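Local atomic coordinates of pullulanase (Klebsiella oxytoca, PDB entry 2YOC), a protein that hydrolyses the alpha-1,6-glucosidic linkages of pullulan and related branched alpha-glucans, and is probably exported by a type 2 secretion system. Residues D395-P400 with A578-L583; Q427-E432 with G443-V448; L438-G443 with R573-A578. One frame throughout, in Å; residues are numbered along the deposited sequence.

Contact 1 of 3, residues D395-P400 with A578-L583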
loop_
_atom_site.group_PDB
_atom_site.type_symbol
_atom_site.label_atom_id
_atom_site.label_comp_id
_atom_site.label_asym_id
_atom_site.label_seq_id
_atom_site.Cartn_x
_atom_site.Cartn_y
_atom_site.Cartn_z
ATOM N N ASP B 395 -23.446 27.792 46.224
ATOM C CA ASP B 395 -22.051 27.962 46.572
ATOM C C ASP B 395 -21.346 26.653 46.939
ATOM O O ASP B 395 -20.148 26.505 46.658
ATOM C CB ASP B 395 -21.876 29.064 47.623
ATOM C CG ASP B 395 -22.520 30.377 47.215
ATOM O OD1 ASP B 395 -21.842 31.188 46.530
ATOM O OD2 ASP B 395 -23.720 30.570 47.527
ATOM N N ASN B 396 -22.097 25.669 47.468
ATOM C CA ASN B 396 -21.519 24.367 47.803
ATOM C C ASN B 396 -22.012 23.254 46.856
ATOM O O ASN B 396 -22.336 22.160 47.286
ATOM C CB ASN B 396 -21.689 24.041 49.300
ATOM C CG ASN B 396 -21.095 25.083 50.238
ATOM O OD1 ASN B 396 -19.909 25.439 50.159
ATOM N ND2 ASN B 396 -21.913 25.601 51.153
ATOM N N LEU B 397 -22.082 23.552 45.552
ATOM C CA LEU B 397 -22.451 22.573 44.539
ATOM C C LEU B 397 -21.175 22.019 43.910
ATOM O O LEU B 397 -20.322 22.782 43.442
ATOM C CB LEU B 397 -23.377 23.160 43.462
ATOM C CG LEU B 397 -23.801 22.176 42.370
ATOM C CD1 LEU B 397 -24.740 21.117 42.906
ATOM C CD2 LEU B 397 -24.376 22.885 41.176
ATOM N N THR B 398 -21.052 20.687 43.895
ATOM C CA THR B 398 -19.885 20.018 43.316
ATOM C C THR B 398 -20.291 19.177 42.111
ATOM O O THR B 398 -21.449 18.785 41.981
ATOM C CB THR B 398 -19.182 19.137 44.346
ATOM O OG1 THR B 398 -20.115 18.174 44.866
ATOM C CG2 THR B 398 -18.531 19.932 45.463
HETATM N N MSE B 399 -19.301 18.888 41.249
HETATM C CA MSE B 399 -19.375 18.073 40.037
HETATM C C MSE B 399 -19.648 16.620 40.482
HETATM O O MSE B 399 -18.809 16.042 41.189
HETATM C CB MSE B 399 -17.995 18.163 39.384
HETATM C CG MSE B 399 -17.952 17.860 37.925
HETATM SE SE MSE B 399 -16.108 18.023 37.303
HETATM C CE MSE B 399 -15.724 19.922 37.716
ATOM N N PRO B 400 -20.811 16.023 40.135
ATOM C CA PRO B 400 -21.092 14.639 40.583
ATOM C C PRO B 400 -20.122 13.573 40.052
ATOM O O PRO B 400 -19.905 12.551 40.717
ATOM C CB PRO B 400 -22.527 14.380 40.109
ATOM C CG PRO B 400 -22.770 15.365 39.038
ATOM C CD PRO B 400 -21.921 16.574 39.336
ATOM N N ALA B 578 -30.363 21.113 39.812
ATOM C CA ALA B 578 -31.233 19.969 39.596
ATOM C C ALA B 578 -30.479 18.875 38.843
ATOM O O ALA B 578 -30.444 17.736 39.313
ATOM C CB ALA B 578 -32.472 20.394 38.812
ATOM N N ILE B 579 -29.831 19.219 37.707
ATOM C CA ILE B 579 -29.072 18.242 36.914
ATOM C C ILE B 579 -27.967 17.575 37.777
ATOM O O ILE B 579 -27.904 16.349 37.844
ATOM C CB ILE B 579 -28.539 18.830 35.572
ATOM C CG1 ILE B 579 -29.697 19.386 34.701
ATOM C CG2 ILE B 579 -27.699 17.800 34.795
ATOM C CD1 ILE B 579 -29.281 20.264 33.532
ATOM N N LYS B 580 -27.150 18.375 38.459
ATOM C CA LYS B 580 -26.053 17.831 39.253
ATOM C C LYS B 580 -26.433 17.136 40.577
ATOM O O LYS B 580 -25.805 16.137 40.942
ATOM C CB LYS B 580 -24.963 18.890 39.497
ATOM C CG LYS B 580 -24.304 19.355 38.243
ATOM C CD LYS B 580 -23.268 20.358 38.608
ATOM C CE LYS B 580 -22.457 20.819 37.430
ATOM N NZ LYS B 580 -21.217 21.494 37.875
ATOM N N GLN B 581 -27.394 17.690 41.314
ATOM C CA GLN B 581 -27.768 17.191 42.631
ATOM C C GLN B 581 -28.911 16.177 42.592
ATOM O O GLN B 581 -28.804 15.100 43.170
ATOM C CB GLN B 581 -28.176 18.376 43.494
ATOM C CG GLN B 581 -27.549 18.437 44.862
ATOM C CD GLN B 581 -27.803 19.807 45.438
ATOM O OE1 GLN B 581 -28.959 20.245 45.591
ATOM N NE2 GLN B 581 -26.718 20.529 45.728
ATOM N N ASP B 582 -30.008 16.535 41.936
ATOM C CA ASP B 582 -31.215 15.723 41.849
ATOM C C ASP B 582 -31.137 14.638 40.761
ATOM O O ASP B 582 -31.745 13.576 40.924
ATOM C CB ASP B 582 -32.461 16.632 41.699
ATOM C CG ASP B 582 -32.487 17.888 42.602
ATOM O OD1 ASP B 582 -31.687 17.954 43.583
ATOM O OD2 ASP B 582 -33.295 18.806 42.321
ATOM N N LEU B 583 -30.393 14.890 39.664
ATOM C CA LEU B 583 -30.215 13.895 38.599
ATOM C C LEU B 583 -28.813 13.285 38.627
ATOM O O LEU B 583 -28.584 12.292 37.939
ATOM C CB LEU B 583 -30.505 14.433 37.185
ATOM C CG LEU B 583 -31.767 15.209 36.881
ATOM C CD1 LEU B 583 -31.960 15.287 35.382
ATOM C CD2 LEU B 583 -32.978 14.550 37.454
#
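Pro-400 and Lys-580 are where the two backbones come nearest, with 6.0 Å between their CA atoms, as the irregular segment 395-400 passes the last turns of the helix that runs through 578-582. Across the contact the joining is by van der Waals packing, and the central piece is the aliphatic part of Lys-580, which reaches out from the helix and is extended beyond CG. Pro-400 crosses it at about a right angle near its root, ring atom CD lying 3.8 Å from Lys-580 CG and equally near CB, while Pro-400 CG rests 3.7 Å from the carbonyl O of Lys-580. Leu-397 takes the next part of the chain. Its CG stands anti to the backbone N (chi1 -180°), and of the two methyls it carries CD2 meets Lys-580 CD at 3.8 Å. The other methyl, CD1, touches Gln-581 at the amide, 3.5 Å from NE2, a contact at the more exposed border. The charged end of Lys-580 is satisfied outside the two segments: NZ makes a salt bridge with Asp-660 and a hydrogen bond to the carbonyl O of Lys-658. The methylenes of Lys-580 are thus buried in apolar packing while its ammonium group is held by the loop that leads into barrel strand 661-664. A wider, pi-type turn spans 578-582, Leu-583 N bonding to Ala-578 O at 2.9 Å. This is the C-terminal end of an outer helix in the parallel (beta/alpha)8 barrel, just before barrel strand 586-591, covered here by a loop that precedes the first barrel strand.

Contact 2 of 3, residues Q427-E432 with G443-V448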
loop_
_atom_site.group_PDB
_atom_site.type_symbol
_atom_site.label_atom_id
_atom_site.label_comp_id
_atom_site.label_asym_id
_atom_site.label_seq_id
_atom_site.Cartn_x
_atom_site.Cartn_y
_atom_site.Cartn_z
ATOM N N GLN B 427 -46.543 15.904 29.466
ATOM C CA GLN B 427 -47.743 16.308 30.200
ATOM C C GLN B 427 -47.544 16.294 31.714
ATOM O O GLN B 427 -48.140 17.126 32.414
ATOM C CB GLN B 427 -48.952 15.447 29.787
ATOM C CG GLN B 427 -49.299 15.552 28.304
ATOM C CD GLN B 427 -49.758 16.939 27.882
ATOM O OE1 GLN B 427 -50.585 17.592 28.551
ATOM N NE2 GLN B 427 -49.255 17.403 26.739
ATOM N N THR B 428 -46.671 15.391 32.219
ATOM C CA THR B 428 -46.385 15.281 33.652
ATOM C C THR B 428 -45.576 16.466 34.168
ATOM O O THR B 428 -45.342 16.574 35.383
ATOM C CB THR B 428 -45.779 13.921 34.002
ATOM O OG1 THR B 428 -44.635 13.685 33.184
ATOM C CG2 THR B 428 -46.758 12.793 33.849
ATOM N N VAL B 429 -45.158 17.356 33.241
ATOM C CA VAL B 429 -44.423 18.587 33.546
ATOM C C VAL B 429 -45.462 19.720 33.590
ATOM O O VAL B 429 -46.137 19.923 32.571
ATOM C CB VAL B 429 -43.304 18.914 32.517
ATOM C CG1 VAL B 429 -42.540 20.182 32.916
ATOM C CG2 VAL B 429 -42.351 17.742 32.330
ATOM N N PRO B 430 -45.603 20.473 34.722
ATOM C CA PRO B 430 -46.589 21.570 34.762
ATOM C C PRO B 430 -46.464 22.469 33.554
ATOM O O PRO B 430 -45.345 22.829 33.160
ATOM C CB PRO B 430 -46.269 22.310 36.057
ATOM C CG PRO B 430 -44.967 21.747 36.542
ATOM C CD PRO B 430 -44.884 20.366 36.004
ATOM N N ALA B 431 -47.603 22.720 32.908
ATOM C CA ALA B 431 -47.720 23.482 31.671
ATOM C C ALA B 431 -46.789 24.685 31.565
ATOM O O ALA B 431 -46.047 24.791 30.585
ATOM C CB ALA B 431 -49.165 23.895 31.445
ATOM N N GLU B 432 -46.780 25.549 32.598
ATOM C CA GLU B 432 -45.964 26.768 32.641
ATOM C C GLU B 432 -44.439 26.541 32.649
ATOM O O GLU B 432 -43.679 27.478 32.380
ATOM C CB GLU B 432 -46.445 27.709 33.769
ATOM C CG GLU B 432 -46.022 27.338 35.182
ATOM C CD GLU B 432 -46.553 26.070 35.825
ATOM O OE1 GLU B 432 -47.564 25.495 35.349
ATOM O OE2 GLU B 432 -45.931 25.651 36.827
ATOM N N GLY B 443 -39.606 16.893 39.443
ATOM C CA GLY B 443 -39.153 15.607 39.960
ATOM C C GLY B 443 -40.057 14.435 39.641
ATOM O O GLY B 443 -39.575 13.317 39.443
ATOM N N ASP B 444 -41.376 14.701 39.550
ATOM C CA ASP B 444 -42.394 13.711 39.270
ATOM C C ASP B 444 -42.904 13.815 37.829
ATOM O O ASP B 444 -44.106 13.908 37.583
ATOM C CB ASP B 444 -43.518 13.806 40.321
ATOM C CG ASP B 444 -43.036 13.624 41.757
ATOM O OD1 ASP B 444 -42.422 12.562 42.056
ATOM O OD2 ASP B 444 -43.284 14.532 42.589
ATOM N N SER B 445 -41.986 13.801 36.874
ATOM C CA SER B 445 -42.353 13.828 35.468
ATOM C C SER B 445 -41.769 12.606 34.758
ATOM O O SER B 445 -40.826 11.989 35.272
ATOM C CB SER B 445 -41.882 15.116 34.811
ATOM O OG SER B 445 -40.486 15.125 34.573
ATOM N N ASN B 446 -42.323 12.242 33.590
ATOM C CA ASN B 446 -41.812 11.110 32.813
ATOM C C ASN B 446 -40.379 11.400 32.360
ATOM O O ASN B 446 -39.507 10.535 32.485
ATOM C CB ASN B 446 -42.680 10.841 31.583
ATOM C CG ASN B 446 -44.123 10.492 31.853
ATOM O OD1 ASN B 446 -44.510 10.055 32.958
ATOM N ND2 ASN B 446 -44.951 10.697 30.827
HETATM N N MSE B 447 -40.140 12.631 31.864
HETATM C CA MSE B 447 -38.832 13.071 31.406
HETATM C C MSE B 447 -37.847 13.063 32.568
HETATM O O MSE B 447 -36.856 12.340 32.484
HETATM C CB MSE B 447 -38.942 14.450 30.737
HETATM C CG MSE B 447 -37.640 14.963 30.153
HETATM SE SE MSE B 447 -36.619 15.981 31.440
HETATM C CE MSE B 447 -37.806 17.492 31.746
ATOM N N VAL B 448 -38.113 13.821 33.653
ATOM C CA VAL B 448 -37.180 13.886 34.785
ATOM C C VAL B 448 -36.834 12.502 35.327
ATOM O O VAL B 448 -35.648 12.162 35.389
ATOM C CB VAL B 448 -37.562 14.904 35.879
ATOM C CG1 VAL B 448 -36.713 14.730 37.138
ATOM C CG2 VAL B 448 -37.460 16.332 35.349
#
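Thr-428 and Asn-446 supply the one hydrogen bond across this contact: Asn-446 N donates to Thr-428 OG1 over 2.8 Å, with an N-H...O angle of 161°. Thr-428 has OG1 between its backbone N and carbonyl carbon (chi1 54°), and this rotamer turns the hydroxyl to the start of the helix. The same oxygen is hydrogen-bonded to Asp-426 OD1, so the carboxylate two residues earlier in the chain helps to position it. A second bond lies within segment 443-448. Ser-445, at the N-cap position, accepts from Val-448 N at 2.9 Å through OG, which is also bonded to the carbonyl O of Ala-442. Asp-426 completes the set, its OD2 bonding to Met-447 N. The first three helical amides are therefore each met by a different side chain, and the negative charge of Asp-426 is likely to interact favourably with the positive end of the helix.

Van der Waals contacts accompany these bonds. Val-429 lays CG2 against Ser-445 CB at 3.6 Å, a buried touch beside the capping side chain. On the more open flank, the methyl CG2 of Thr-428 approaches the amide of Asn-446, 3.7 Å from OD1, the two side chains crossing at about a right angle. Closest of the backbones are Thr-428 and Ser-445, their CA atoms 4.7 Å apart. The whole is an N-cap reinforced from a preceding loop, at the start of helix 446-457, which in sequence connects the first two strands, 413-417 and 461-464, on the outside of the (beta/alpha)8 barrel.

Contact 3 of 3, residues L438-G443 with R573-A578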
loop_
_atom_site.group_PDB
_atom_site.type_symbol
_atom_site.label_atom_id
_atom_site.label_comp_id
_atom_site.label_asym_id
_atom_site.label_seq_id
_atom_site.Cartn_x
_atom_site.Cartn_y
_atom_site.Cartn_z
ATOM N N LEU B 438 -36.600 25.409 34.174
ATOM C CA LEU B 438 -37.268 24.893 35.379
ATOM C C LEU B 438 -37.953 23.537 35.247
ATOM O O LEU B 438 -38.170 22.883 36.261
ATOM C CB LEU B 438 -38.188 25.926 36.000
ATOM C CG LEU B 438 -37.523 27.151 36.602
ATOM C CD1 LEU B 438 -38.592 28.144 37.052
ATOM C CD2 LEU B 438 -36.590 26.783 37.758
ATOM N N ALA B 439 -38.219 23.081 34.002
ATOM C CA ALA B 439 -38.780 21.758 33.723
ATOM C C ALA B 439 -37.949 20.664 34.402
ATOM O O ALA B 439 -38.508 19.685 34.875
ATOM C CB ALA B 439 -38.808 21.507 32.228
ATOM N N LEU B 440 -36.627 20.841 34.483
ATOM C CA LEU B 440 -35.784 19.848 35.121
ATOM C C LEU B 440 -36.058 19.699 36.628
ATOM O O LEU B 440 -35.607 18.726 37.228
ATOM C CB LEU B 440 -34.302 20.092 34.825
ATOM C CG LEU B 440 -33.735 19.606 33.480
ATOM C CD1 LEU B 440 -34.027 18.140 33.211
ATOM C CD2 LEU B 440 -34.120 20.522 32.322
ATOM N N THR B 441 -36.851 20.605 37.221
ATOM C CA THR B 441 -37.187 20.513 38.646
ATOM C C THR B 441 -38.453 19.659 38.893
ATOM O O THR B 441 -38.723 19.267 40.032
ATOM C CB THR B 441 -37.313 21.897 39.266
ATOM O OG1 THR B 441 -38.550 22.478 38.847
ATOM C CG2 THR B 441 -36.149 22.803 38.922
ATOM N N ALA B 442 -39.219 19.371 37.828
ATOM C CA ALA B 442 -40.442 18.559 37.878
ATOM C C ALA B 442 -40.067 17.108 38.204
ATOM O O ALA B 442 -40.205 16.226 37.349
ATOM C CB ALA B 442 -41.179 18.640 36.537
ATOM N N GLY B 443 -39.606 16.893 39.443
ATOM C CA GLY B 443 -39.153 15.607 39.960
ATOM C C GLY B 443 -40.057 14.435 39.641
ATOM O O GLY B 443 -39.575 13.317 39.443
ATOM N N ARG B 573 -29.344 28.533 36.754
ATOM C CA ARG B 573 -28.618 27.988 37.897
ATOM C C ARG B 573 -29.452 26.906 38.583
ATOM O O ARG B 573 -28.950 25.804 38.803
ATOM C CB ARG B 573 -28.227 29.102 38.865
ATOM C CG ARG B 573 -26.979 29.839 38.421
ATOM C CD ARG B 573 -26.722 31.053 39.288
ATOM N NE ARG B 573 -25.346 31.541 39.186
ATOM C CZ ARG B 573 -24.939 32.702 39.675
ATOM N NH1 ARG B 573 -25.795 33.502 40.296
ATOM N NH2 ARG B 573 -23.676 33.082 39.538
ATOM N N THR B 574 -30.754 27.177 38.792
ATOM C CA THR B 574 -31.683 26.210 39.354
ATOM C C THR B 574 -31.672 24.924 38.542
ATOM O O THR B 574 -31.630 23.849 39.140
ATOM C CB THR B 574 -33.078 26.780 39.506
ATOM O OG1 THR B 574 -33.011 28.025 40.230
ATOM C CG2 THR B 574 -34.018 25.787 40.204
HETATM N N MSE B 575 -31.663 25.027 37.188
HETATM C CA MSE B 575 -31.585 23.842 36.328
HETATM C C MSE B 575 -30.246 23.117 36.543
HETATM O O MSE B 575 -30.258 21.888 36.664
HETATM C CB MSE B 575 -31.765 24.200 34.867
HETATM C CG MSE B 575 -31.683 23.005 33.957
HETATM SE SE MSE B 575 -31.437 23.534 32.118
HETATM C CE MSE B 575 -29.833 24.771 32.393
ATOM N N ILE B 576 -29.114 23.866 36.646
ATOM C CA ILE B 576 -27.818 23.251 36.881
ATOM C C ILE B 576 -27.849 22.470 38.193
ATOM O O ILE B 576 -27.520 21.276 38.194
ATOM C CB ILE B 576 -26.610 24.237 36.770
ATOM C CG1 ILE B 576 -26.544 24.959 35.382
ATOM C CG2 ILE B 576 -25.286 23.549 37.126
ATOM C CD1 ILE B 576 -26.292 24.041 34.116
ATOM N N GLN B 577 -28.319 23.092 39.277
ATOM C CA GLN B 577 -28.387 22.393 40.563
ATOM C C GLN B 577 -29.200 21.086 40.487
ATOM O O GLN B 577 -28.739 20.063 40.983
ATOM C CB GLN B 577 -28.894 23.305 41.670
ATOM C CG GLN B 577 -28.573 22.768 43.038
ATOM C CD GLN B 577 -28.844 23.799 44.081
ATOM O OE1 GLN B 577 -29.989 24.205 44.317
ATOM N NE2 GLN B 577 -27.801 24.218 44.752
ATOM N N ALA B 578 -30.363 21.113 39.812
ATOM C CA ALA B 578 -31.233 19.969 39.596
ATOM C C ALA B 578 -30.479 18.875 38.843
ATOM O O ALA B 578 -30.444 17.736 39.313
ATOM C CB ALA B 578 -32.472 20.394 38.812
#
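Leu-440 packs against Met-575, a selenomethionine, in the buried half of this contact. Methyl CD2 of the leucine lies 3.8 Å from Met-575 CG and 4.0 Å from SE, so the inner part of the long side chain takes the leucine branch. Met-575 has CG anti to its backbone N (chi1 180°), which puts that methylene against Leu-440, the two side chains crossing at a slant, while beyond SE the bent chain leads away from segment 438-443. One turn further along the helix, Ala-578 CB meets the same residue, 3.9 Å from the carbonyl O of Leu-440.

The other half is no wider in spacing but lies nearer solvent, Thr-441 being exposed and Leu-438 and Thr-574 partly so. There Thr-574 presents its methyl: CG2 meets Leu-438 CD2 at 3.7 Å and Thr-441 CG2 at 3.9 Å, methyl against methyl. The hydroxyls turn to partners in their own segments or helix instead. Thr-441 OG1 donates to Leu-438 O over 2.6 Å, in the plane of that carbonyl, which also receives Thr-441 N; Thr-574 OG1 bonds to the carbonyl O of Lys-570.

The 3-10 segment that runs through 438-441 thus rests on one face of helix 567-582. Leu-440 also touches Met-447 and Leu-451, and Ala-439 touches Ser-423, so the segment sits between helices 567-582 and 446-457, with the short helix 419-423 against it.

Overall arrangement
From the N terminus, segment 395-400 comes first, ahead of the opening barrel strand 413-417, and its partner is not reached until 578-583. The long loop that contact 1 so closes encloses both other contacts. Contact 2 closes a short loop between 427-432 and 443-448, but contact 3 begins at 438-443, before that closure, and ends at 573-578; contacts 2 and 3 therefore cross, sharing Gly-443. Contacts 1 and 3 meet on helix 567-582 at Ala-578. Leu-583 bridges the group, touching both Val-448 and Leu-440. Together the three tie two successive outer helices, 446-457 and 567-582, to the loops that precede the first of them.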